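Local structure of Two-component system sensor histidine kinase (Bacteroides thetaiotaomicron, 3VA6) at residues G208-L213 with N231-S236; L329-K334 with D605-C610. The protein probably acts as a hybrid two-component sensor that transfers phosphate from ATP to a histidine, this chain being its extracellular domain of beta-propellers and a C-terminal beta-sandwich. One frame throughout, in Å; residues are numbered along the deposited sequence.

Contact 1 of 2, residues G208-L213 with N231-S236; sequences GTEGYL and NNSIKS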
ATOM      1  N   GLY A 208       1.248 -19.483 -22.348  1.00 56.23           N
ATOM      2  CA  GLY A 208       0.913 -20.832 -21.869  1.00 56.60           C
ATOM      3  C   GLY A 208       0.221 -21.654 -22.935  1.00 57.05           C
ATOM      4  O   GLY A 208      -0.817 -21.239 -23.471  1.00 56.97           O
ATOM      5  N   THR A 209       0.781 -22.829 -23.216  1.00 57.63           N
ATOM      6  CA  THR A 209       0.261 -23.729 -24.244  1.00 58.27           C
ATOM      7  C   THR A 209       0.092 -25.177 -23.728  1.00 58.90           C
ATOM      8  O   THR A 209       0.092 -25.424 -22.514  1.00 58.80           O
ATOM      9  CB  THR A 209       1.222 -23.744 -25.439  1.00 58.61           C
ATOM     10  OG1 THR A 209       2.413 -24.477 -25.080  1.00 58.93           O
ATOM     11  CG2 THR A 209       1.577 -22.297 -25.824  1.00 58.08           C
ATOM     12  N   GLU A 210      -0.098 -26.124 -24.639  1.00 59.66           N
ATOM     13  CA  GLU A 210      -0.103 -27.527 -24.248  1.00 60.42           C
ATOM     14  C   GLU A 210       1.357 -27.935 -24.113  1.00 60.64           C
ATOM     15  O   GLU A 210       2.124 -27.865 -25.076  1.00 60.85           O
ATOM     16  CB  GLU A 210      -0.873 -28.374 -25.279  1.00 61.30           C
ATOM     17  CG  GLU A 210      -2.339 -28.002 -25.411  1.00 61.26           C
ATOM     18  CD  GLU A 210      -3.131 -28.042 -24.080  1.00 61.00           C
ATOM     19  OE1 GLU A 210      -3.669 -29.138 -23.742  1.00 61.77           O
ATOM     20  OE2 GLU A 210      -3.248 -26.977 -23.393  1.00 60.13           O
ATOM     21  N   GLY A 211       1.772 -28.267 -22.900  1.00 60.66           N
ATOM     22  CA  GLY A 211       3.125 -28.746 -22.658  1.00 61.06           C
ATOM     23  C   GLY A 211       4.228 -27.732 -22.439  1.00 60.53           C
ATOM     24  O   GLY A 211       5.239 -28.057 -21.865  1.00 60.88           O
ATOM     25  N   TYR A 212       4.079 -26.509 -22.902  1.00 59.82           N
ATOM     26  CA  TYR A 212       5.231 -25.630 -22.940  1.00 59.56           C
ATOM     27  C   TYR A 212       4.816 -24.305 -22.382  1.00 58.74           C
ATOM     28  O   TYR A 212       3.662 -23.904 -22.579  1.00 58.35           O
ATOM     29  CB  TYR A 212       5.764 -25.508 -24.370  1.00 59.81           C
ATOM     30  CG  TYR A 212       6.051 -26.883 -24.982  1.00 60.73           C
ATOM     31  CD1 TYR A 212       5.076 -27.565 -25.698  1.00 61.11           C
ATOM     32  CD2 TYR A 212       7.279 -27.516 -24.794  1.00 61.35           C
ATOM     33  CE1 TYR A 212       5.317 -28.823 -26.217  1.00 62.07           C
ATOM     34  CE2 TYR A 212       7.528 -28.779 -25.314  1.00 62.28           C
ATOM     35  CZ  TYR A 212       6.542 -29.442 -26.025  1.00 62.64           C
ATOM     36  OH  TYR A 212       6.778 -30.725 -26.537  1.00 63.70           O
ATOM     37  N   LEU A 213       5.726 -23.696 -21.605  1.00 58.62           N
ATOM     38  CA  LEU A 213       5.597 -22.333 -21.114  1.00 57.98           C
ATOM     39  C   LEU A 213       6.678 -21.485 -21.757  1.00 57.99           C
ATOM     40  O   LEU A 213       7.859 -21.666 -21.490  1.00 58.46           O
ATOM     41  CB  LEU A 213       5.766 -22.294 -19.587  1.00 58.04           C
ATOM     42  CG  LEU A 213       5.795 -20.920 -18.898  1.00 57.58           C
ATOM     43  CD1 LEU A 213       4.482 -20.197 -19.008  1.00 56.93           C
ATOM     44  CD2 LEU A 213       6.185 -21.135 -17.452  1.00 57.96           C
ATOM     45  N   ASN A 231       2.779 -33.617 -20.877  1.00 64.62           N
ATOM     46  CA  ASN A 231       1.344 -33.908 -20.708  1.00 64.77           C
ATOM     47  C   ASN A 231       0.569 -33.095 -19.701  1.00 64.02           C
ATOM     48  O   ASN A 231      -0.456 -33.558 -19.210  1.00 64.42           O
ATOM     49  CB  ASN A 231       1.169 -35.374 -20.412  1.00 66.10           C
ATOM     50  CG  ASN A 231       1.803 -36.194 -21.472  1.00 66.95           C
ATOM     51  OD1 ASN A 231       1.737 -35.830 -22.663  1.00 66.72           O
ATOM     52  ND2 ASN A 231       2.489 -37.267 -21.065  1.00 68.01           N
ATOM     53  N   ASN A 232       1.032 -31.885 -19.402  1.00 63.03           N
ATOM     54  CA  ASN A 232       0.140 -30.901 -18.772  1.00 62.22           C
ATOM     55  C   ASN A 232      -0.258 -29.858 -19.774  1.00 61.42           C
ATOM     56  O   ASN A 232       0.329 -29.724 -20.836  1.00 61.38           O
ATOM     57  CB  ASN A 232       0.759 -30.208 -17.548  1.00 61.80           C
ATOM     58  CG  ASN A 232       1.155 -31.189 -16.432  1.00 62.72           C
ATOM     59  OD1 ASN A 232       2.202 -30.998 -15.735  1.00 62.84           O
ATOM     60  ND2 ASN A 232       0.340 -32.272 -16.254  1.00 63.56           N
ATOM     61  N   SER A 233      -1.264 -29.101 -19.406  1.00 60.87           N
ATOM     62  CA  SER A 233      -1.734 -27.969 -20.175  1.00 60.13           C
ATOM     63  C   SER A 233      -1.575 -26.766 -19.278  1.00 59.30           C
ATOM     64  O   SER A 233      -1.883 -26.870 -18.113  1.00 59.37           O
ATOM     65  CB  SER A 233      -3.205 -28.191 -20.498  1.00 60.43           C
ATOM     66  OG  SER A 233      -3.848 -26.997 -20.864  1.00 59.75           O
ATOM     67  N   ILE A 234      -1.091 -25.641 -19.795  1.00 58.64           N
ATOM     68  CA  ILE A 234      -1.048 -24.438 -18.991  1.00 57.94           C
ATOM     69  C   ILE A 234      -2.259 -23.583 -19.278  1.00 57.51           C
ATOM     70  O   ILE A 234      -2.407 -23.056 -20.361  1.00 57.32           O
ATOM     71  CB  ILE A 234       0.207 -23.612 -19.258  1.00 57.58           C
ATOM     72  CG1 ILE A 234       1.454 -24.456 -18.994  1.00 58.14           C
ATOM     73  CG2 ILE A 234       0.211 -22.407 -18.367  1.00 57.03           C
ATOM     74  CD1 ILE A 234       2.751 -23.683 -18.886  1.00 57.95           C
ATOM     75  N   LYS A 235      -3.107 -23.417 -18.283  1.00 57.43           N
ATOM     76  CA  LYS A 235      -4.383 -22.732 -18.461  1.00 57.17           C
ATOM     77  C   LYS A 235      -4.431 -21.305 -17.951  1.00 56.50           C
ATOM     78  O   LYS A 235      -5.314 -20.561 -18.345  1.00 56.28           O
ATOM     79  CB  LYS A 235      -5.472 -23.537 -17.768  1.00 57.69           C
ATOM     80  CG  LYS A 235      -5.496 -24.993 -18.228  1.00 58.52           C
ATOM     81  CD  LYS A 235      -6.708 -25.737 -17.722  1.00 59.16           C
ATOM     82  CE  LYS A 235      -7.079 -26.792 -18.747  1.00 59.98           C
ATOM     83  NZ  LYS A 235      -5.831 -27.490 -19.184  1.00 60.22           N
ATOM     84  N   SER A 236      -3.520 -20.927 -17.057  1.00 56.31           N
ATOM     85  CA  SER A 236      -3.551 -19.589 -16.496  1.00 55.82           C
ATOM     86  C   SER A 236      -2.188 -19.112 -15.976  1.00 55.72           C
ATOM     87  O   SER A 236      -1.331 -19.933 -15.623  1.00 56.12           O
ATOM     88  CB  SER A 236      -4.598 -19.528 -15.388  1.00 55.91           C
ATOM     89  OG  SER A 236      -4.497 -20.651 -14.525  1.00 56.46           O
TER
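Two donors grip Glu210 OE2: the hydroxyl Ser233 OG, at 2.6 Å, and the side-chain amide of Asn194, which also donates to Ile234 O. Ser233 meets OE2 on its syn side, only 18° out of the carboxylate plane. Ser233 OG also accepts from Lys235 NZ, again at 2.6 Å, and so links the carboxylate to the ammonium group, which probably polarises the hydroxyl. Serine, able to donate and accept at once, suits this middle place. The bend of the Glu210 chain at chi2 helps to bring the carboxylate over Ser233 CB.

Behind these side chains Glu210 and Ser233 form an antiparallel, non-hydrogen-bonded pair, their CA atoms 4.4 Å apart. On one flank Ile234 N donates to Thr209 O at 3.0 Å, nearly straight at 172°; on the other, Gly211 N makes a weak bond to Asn232 O. Gly211 turns the corner at a positive phi, for which the absence of a CB is well suited. Thr209 OG1 braces this corner by donating to Tyr212 O at 2.9 Å, an oxygen that also accepts from Thr209 N.

Ile234 supplies the apolar half. With CG1 anti to the carbonyl carbon (chi1 -57°) and the chain extended beyond it, Ile234 CD1 meets Leu213 CB crosswise at 3.4 Å, while Ile234 CG2 rests over Gly208 CA at 3.9 Å.

The contact joins neighbouring propeller blades: strands 204-209 and 212-216 belong to one, and strand 232-239 opens the next, with Phe229 of strand 223-229 beside Ile234 and strand 281-286 flanking Lys235 and Ser236.

Contact 2 of 2, residues L329-K334 with D605-C610; sequences LFRDSK and DPKEDC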
ATOM      1  N   LEU A 329      11.692  13.066  10.007  1.00 63.79           N
ATOM      2  CA  LEU A 329      10.269  12.811  10.261  1.00 64.70           C
ATOM      3  C   LEU A 329       9.902  13.328  11.649  1.00 64.97           C
ATOM      4  O   LEU A 329      10.662  13.158  12.598  1.00 65.17           O
ATOM      5  CB  LEU A 329       9.972  11.313  10.163  1.00 66.21           C
ATOM      6  CG  LEU A 329      10.484  10.599   8.920  1.00 66.48           C
ATOM      7  CD1 LEU A 329      10.030   9.147   8.972  1.00 68.56           C
ATOM      8  CD2 LEU A 329       9.997  11.251   7.637  1.00 66.18           C
ATOM      9  N   PHE A 330       8.749  13.956  11.785  1.00 65.37           N
ATOM     10  CA  PHE A 330       8.413  14.603  13.056  1.00 65.86           C
ATOM     11  C   PHE A 330       6.914  14.722  13.208  1.00 67.21           C
ATOM     12  O   PHE A 330       6.210  14.941  12.224  1.00 67.33           O
ATOM     13  CB  PHE A 330       9.065  15.993  13.142  1.00 64.79           C
ATOM     14  CG  PHE A 330       8.919  16.642  14.486  1.00 65.62           C
ATOM     15  CD1 PHE A 330       9.756  16.298  15.526  1.00 66.19           C
ATOM     16  CD2 PHE A 330       7.933  17.582  14.723  1.00 66.28           C
ATOM     17  CE1 PHE A 330       9.629  16.886  16.781  1.00 67.42           C
ATOM     18  CE2 PHE A 330       7.805  18.179  15.970  1.00 67.42           C
ATOM     19  CZ  PHE A 330       8.652  17.830  17.001  1.00 68.00           C
ATOM     20  N   ARG A 331       6.421  14.594  14.437  1.00 68.64           N
ATOM     21  CA  ARG A 331       5.028  14.950  14.719  1.00 70.25           C
ATOM     22  C   ARG A 331       4.964  16.050  15.769  1.00 70.62           C
ATOM     23  O   ARG A 331       5.497  15.906  16.855  1.00 71.16           O
ATOM     24  CB  ARG A 331       4.225  13.729  15.154  1.00 72.57           C
ATOM     25  CG  ARG A 331       2.755  13.845  14.812  1.00 74.43           C
ATOM     26  CD  ARG A 331       1.938  12.815  15.552  1.00 77.41           C
ATOM     27  NE  ARG A 331       0.520  12.957  15.239  1.00 79.68           N
ATOM     28  CZ  ARG A 331      -0.477  12.419  15.941  1.00 82.93           C
ATOM     29  NH1 ARG A 331      -0.246  11.698  17.035  1.00 84.38           N
ATOM     30  NH2 ARG A 331      -1.728  12.621  15.553  1.00 85.19           N
ATOM     31  N   ASP A 332       4.315  17.157  15.449  1.00 70.72           N
ATOM     32  CA  ASP A 332       4.334  18.299  16.371  1.00 71.27           C
ATOM     33  C   ASP A 332       3.240  18.140  17.411  1.00 73.87           C
ATOM     34  O   ASP A 332       2.401  17.269  17.287  1.00 75.24           O
ATOM     35  CB  ASP A 332       4.266  19.643  15.618  1.00 70.59           C
ATOM     36  CG  ASP A 332       2.928  19.898  14.953  1.00 71.91           C
ATOM     37  OD1 ASP A 332       1.895  19.311  15.340  1.00 73.81           O
ATOM     38  OD2 ASP A 332       2.914  20.731  14.037  1.00 71.44           O
ATOM     39  N   SER A 333       3.271  18.975  18.443  1.00 74.93           N
ATOM     40  CA  SER A 333       2.297  18.881  19.523  1.00 77.81           C
ATOM     41  C   SER A 333       0.876  19.144  19.027  1.00 79.40           C
ATOM     42  O   SER A 333      -0.075  18.579  19.564  1.00 81.96           O
ATOM     43  CB  SER A 333       2.642  19.839  20.661  1.00 78.94           C
ATOM     44  OG  SER A 333       2.530  21.175  20.227  1.00 78.56           O
ATOM     45  N   LYS A 334       0.733  19.969  17.993  1.00 78.32           N
ATOM     46  CA  LYS A 334      -0.586  20.237  17.412  1.00 80.15           C
ATOM     47  C   LYS A 334      -1.158  19.041  16.605  1.00 80.62           C
ATOM     48  O   LYS A 334      -2.335  19.051  16.230  1.00 82.88           O
ATOM     49  CB  LYS A 334      -0.548  21.489  16.527  1.00 79.37           C
ATOM     50  CG  LYS A 334      -0.196  22.767  17.269  1.00 79.80           C
ATOM     51  CD  LYS A 334       0.153  23.894  16.309  1.00 78.84           C
ATOM     52  CE  LYS A 334       0.483  25.200  17.033  1.00 79.82           C
ATOM     53  NZ  LYS A 334       1.790  25.253  17.745  1.00 78.51           N
ATOM     54  N   ASP A 605       6.011   7.379  17.167  1.00 80.60           N
ATOM     55  CA  ASP A 605       4.808   8.105  17.576  1.00 81.44           C
ATOM     56  C   ASP A 605       4.179   7.401  18.791  1.00 85.25           C
ATOM     57  O   ASP A 605       3.466   6.389  18.650  1.00 88.10           O
ATOM     58  CB  ASP A 605       3.820   8.165  16.410  1.00 81.43           C
ATOM     59  CG  ASP A 605       2.585   9.021  16.710  1.00 82.39           C
ATOM     60  OD1 ASP A 605       2.502   9.639  17.802  1.00 82.86           O
ATOM     61  OD2 ASP A 605       1.704   9.073  15.820  1.00 83.00           O
ATOM     62  N   PRO A 606       4.433   7.934  20.003  1.00 85.80           N
ATOM     63  CA  PRO A 606       3.990   7.201  21.192  1.00 89.84           C
ATOM     64  C   PRO A 606       2.478   7.237  21.383  1.00 92.54           C
ATOM     65  O   PRO A 606       1.942   6.410  22.099  1.00 96.46           O
ATOM     66  CB  PRO A 606       4.713   7.918  22.351  1.00 89.72           C
ATOM     67  CG  PRO A 606       5.675   8.880  21.723  1.00 85.66           C
ATOM     68  CD  PRO A 606       5.127   9.184  20.361  1.00 83.39           C
ATOM     69  N   LYS A 607       1.806   8.186  20.736  1.00 90.83           N
ATOM     70  CA  LYS A 607       0.355   8.364  20.894  1.00 93.56           C
ATOM     71  C   LYS A 607      -0.372   7.247  20.136  1.00 95.95           C
ATOM     72  O   LYS A 607      -1.175   6.529  20.724  1.00100.17           O
ATOM     73  CB  LYS A 607      -0.098   9.773  20.437  1.00 91.36           C
ATOM     74  CG  LYS A 607       0.889  10.896  20.800  1.00 88.32           C
ATOM     75  CD  LYS A 607       0.246  12.275  21.070  1.00 88.22           C
ATOM     76  CE  LYS A 607       0.329  13.256  19.888  1.00 85.08           C
ATOM     77  NZ  LYS A 607       1.678  13.383  19.210  1.00 81.48           N
ATOM     78  N   GLU A 608      -0.046   7.059  18.854  1.00 93.71           N
ATOM     79  CA  GLU A 608      -0.619   5.963  18.049  1.00 96.17           C
ATOM     80  C   GLU A 608       0.238   4.696  18.110  1.00 97.16           C
ATOM     81  O   GLU A 608       0.048   3.805  17.287  1.00 98.68           O
ATOM     82  CB  GLU A 608      -0.773   6.333  16.562  1.00 94.02           C
ATOM     83  CG  GLU A 608      -1.137   7.780  16.228  1.00 91.68           C
ATOM     84  CD  GLU A 608      -2.591   8.123  16.460  1.00 94.86           C
ATOM     85  OE1 GLU A 608      -3.353   7.240  16.926  1.00 99.04           O
ATOM     86  OE2 GLU A 608      -2.960   9.290  16.163  1.00 93.47           O
ATOM     87  N   ASP A 609       1.164   4.613  19.066  1.00 96.74           N
ATOM     88  CA  ASP A 609       1.984   3.408  19.293  1.00 98.36           C
ATOM     89  C   ASP A 609       2.497   2.743  18.000  1.00 97.20           C
ATOM     90  O   ASP A 609       2.259   1.557  17.742  1.00100.46           O
ATOM     91  CB  ASP A 609       1.207   2.387  20.142  1.00103.89           C
ATOM     92  CG  ASP A 609       2.073   1.214  20.591  1.00106.15           C
ATOM     93  OD1 ASP A 609       3.212   1.458  21.065  1.00104.23           O
ATOM     94  OD2 ASP A 609       1.615   0.051  20.461  1.00110.23           O
ATOM     95  N   CYS A 610       3.207   3.520  17.191  1.00 92.93           N
ATOM     96  CA  CYS A 610       3.724   3.018  15.926  1.00 91.81           C
ATOM     97  C   CYS A 610       4.977   3.792  15.518  1.00 87.51           C
ATOM     98  O   CYS A 610       5.292   4.811  16.100  1.00 85.37           O
ATOM     99  CB  CYS A 610       2.641   3.117  14.844  1.00 92.47           C
ATOM    100  SG  CYS A 610       2.153   4.814  14.438  1.00 89.08           S
TER
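Arg331 reaches across to Asp605 and Glu608 with its guanidinium, while its NE is satisfied outside the two segments, by the backbone oxygen of Gly335. Towards Asp605 the attraction is one of charge: Arg331 NH1 stands 3.5 Å from Asp605 OD2, but that oxygen lies well out of the guanidinium plane, the two flat groups are inclined by 66°, and no N-H is aimed at it. Arg331 NH2 has Glu608 OE2 at 3.6 Å, a long salt bridge. An arginine suits this place because its chain, extended from CG to NE, carries a broad charge far enough to serve two acids.

Asp605 is engaged at both oxygens, though lightly: OD1 accepts a weak bond of 3.3 Å from Lys607 N, and OD2 a weak one from Tyr337 OH. The backbone of this turn is better satisfied. Asp605 N donates to Cys610 O at 2.9 Å and Cys610 N returns a bond to Asp605 O, with Asp609 and Cys610 both facing Asp605 in a G1 beta bulge that closes the hairpin between strands 601-605 and 610-615. That hairpin lies in the last blade of the second propeller, which strand 310-313 completes, and Arg331 ends the first strand of the blade following that closure.

The thrice-bent Lys607 chain passes slantwise across the end of Arg331. Its CB lies at the guanidinium edge, in plane; Lys607 CE comes obliquely to 3.3 Å from Arg331 NH1, and Lys607 NZ is 3.4 Å from Arg331 NH1, two donors whose like charges the nearby carboxylates probably offset. Asp332 has its polar partners elsewhere: OD2 accepts from Tyr399 OH and Trp338 NE1.

Both contacts join adjacent blades, but in different propellers and on opposite sides of the chain's centre, with centres about 53 Å apart and no shared element. Contact 1 lies further from that centre, yet more of its touching residues are buried; it joins the corner of one blade to the first strand of the next by a single bridge pair, a hydroxyl link and an isoleucine. Contact 2 joins a strand end to a turn at the closing seam of its propeller, partly on the surface, and depends on charge attraction without directed bonds between the segments. The segments of contact 1 are 18 residues apart, those of contact 2 some 270, because the last blade takes its strands from both ends of the propeller sequence.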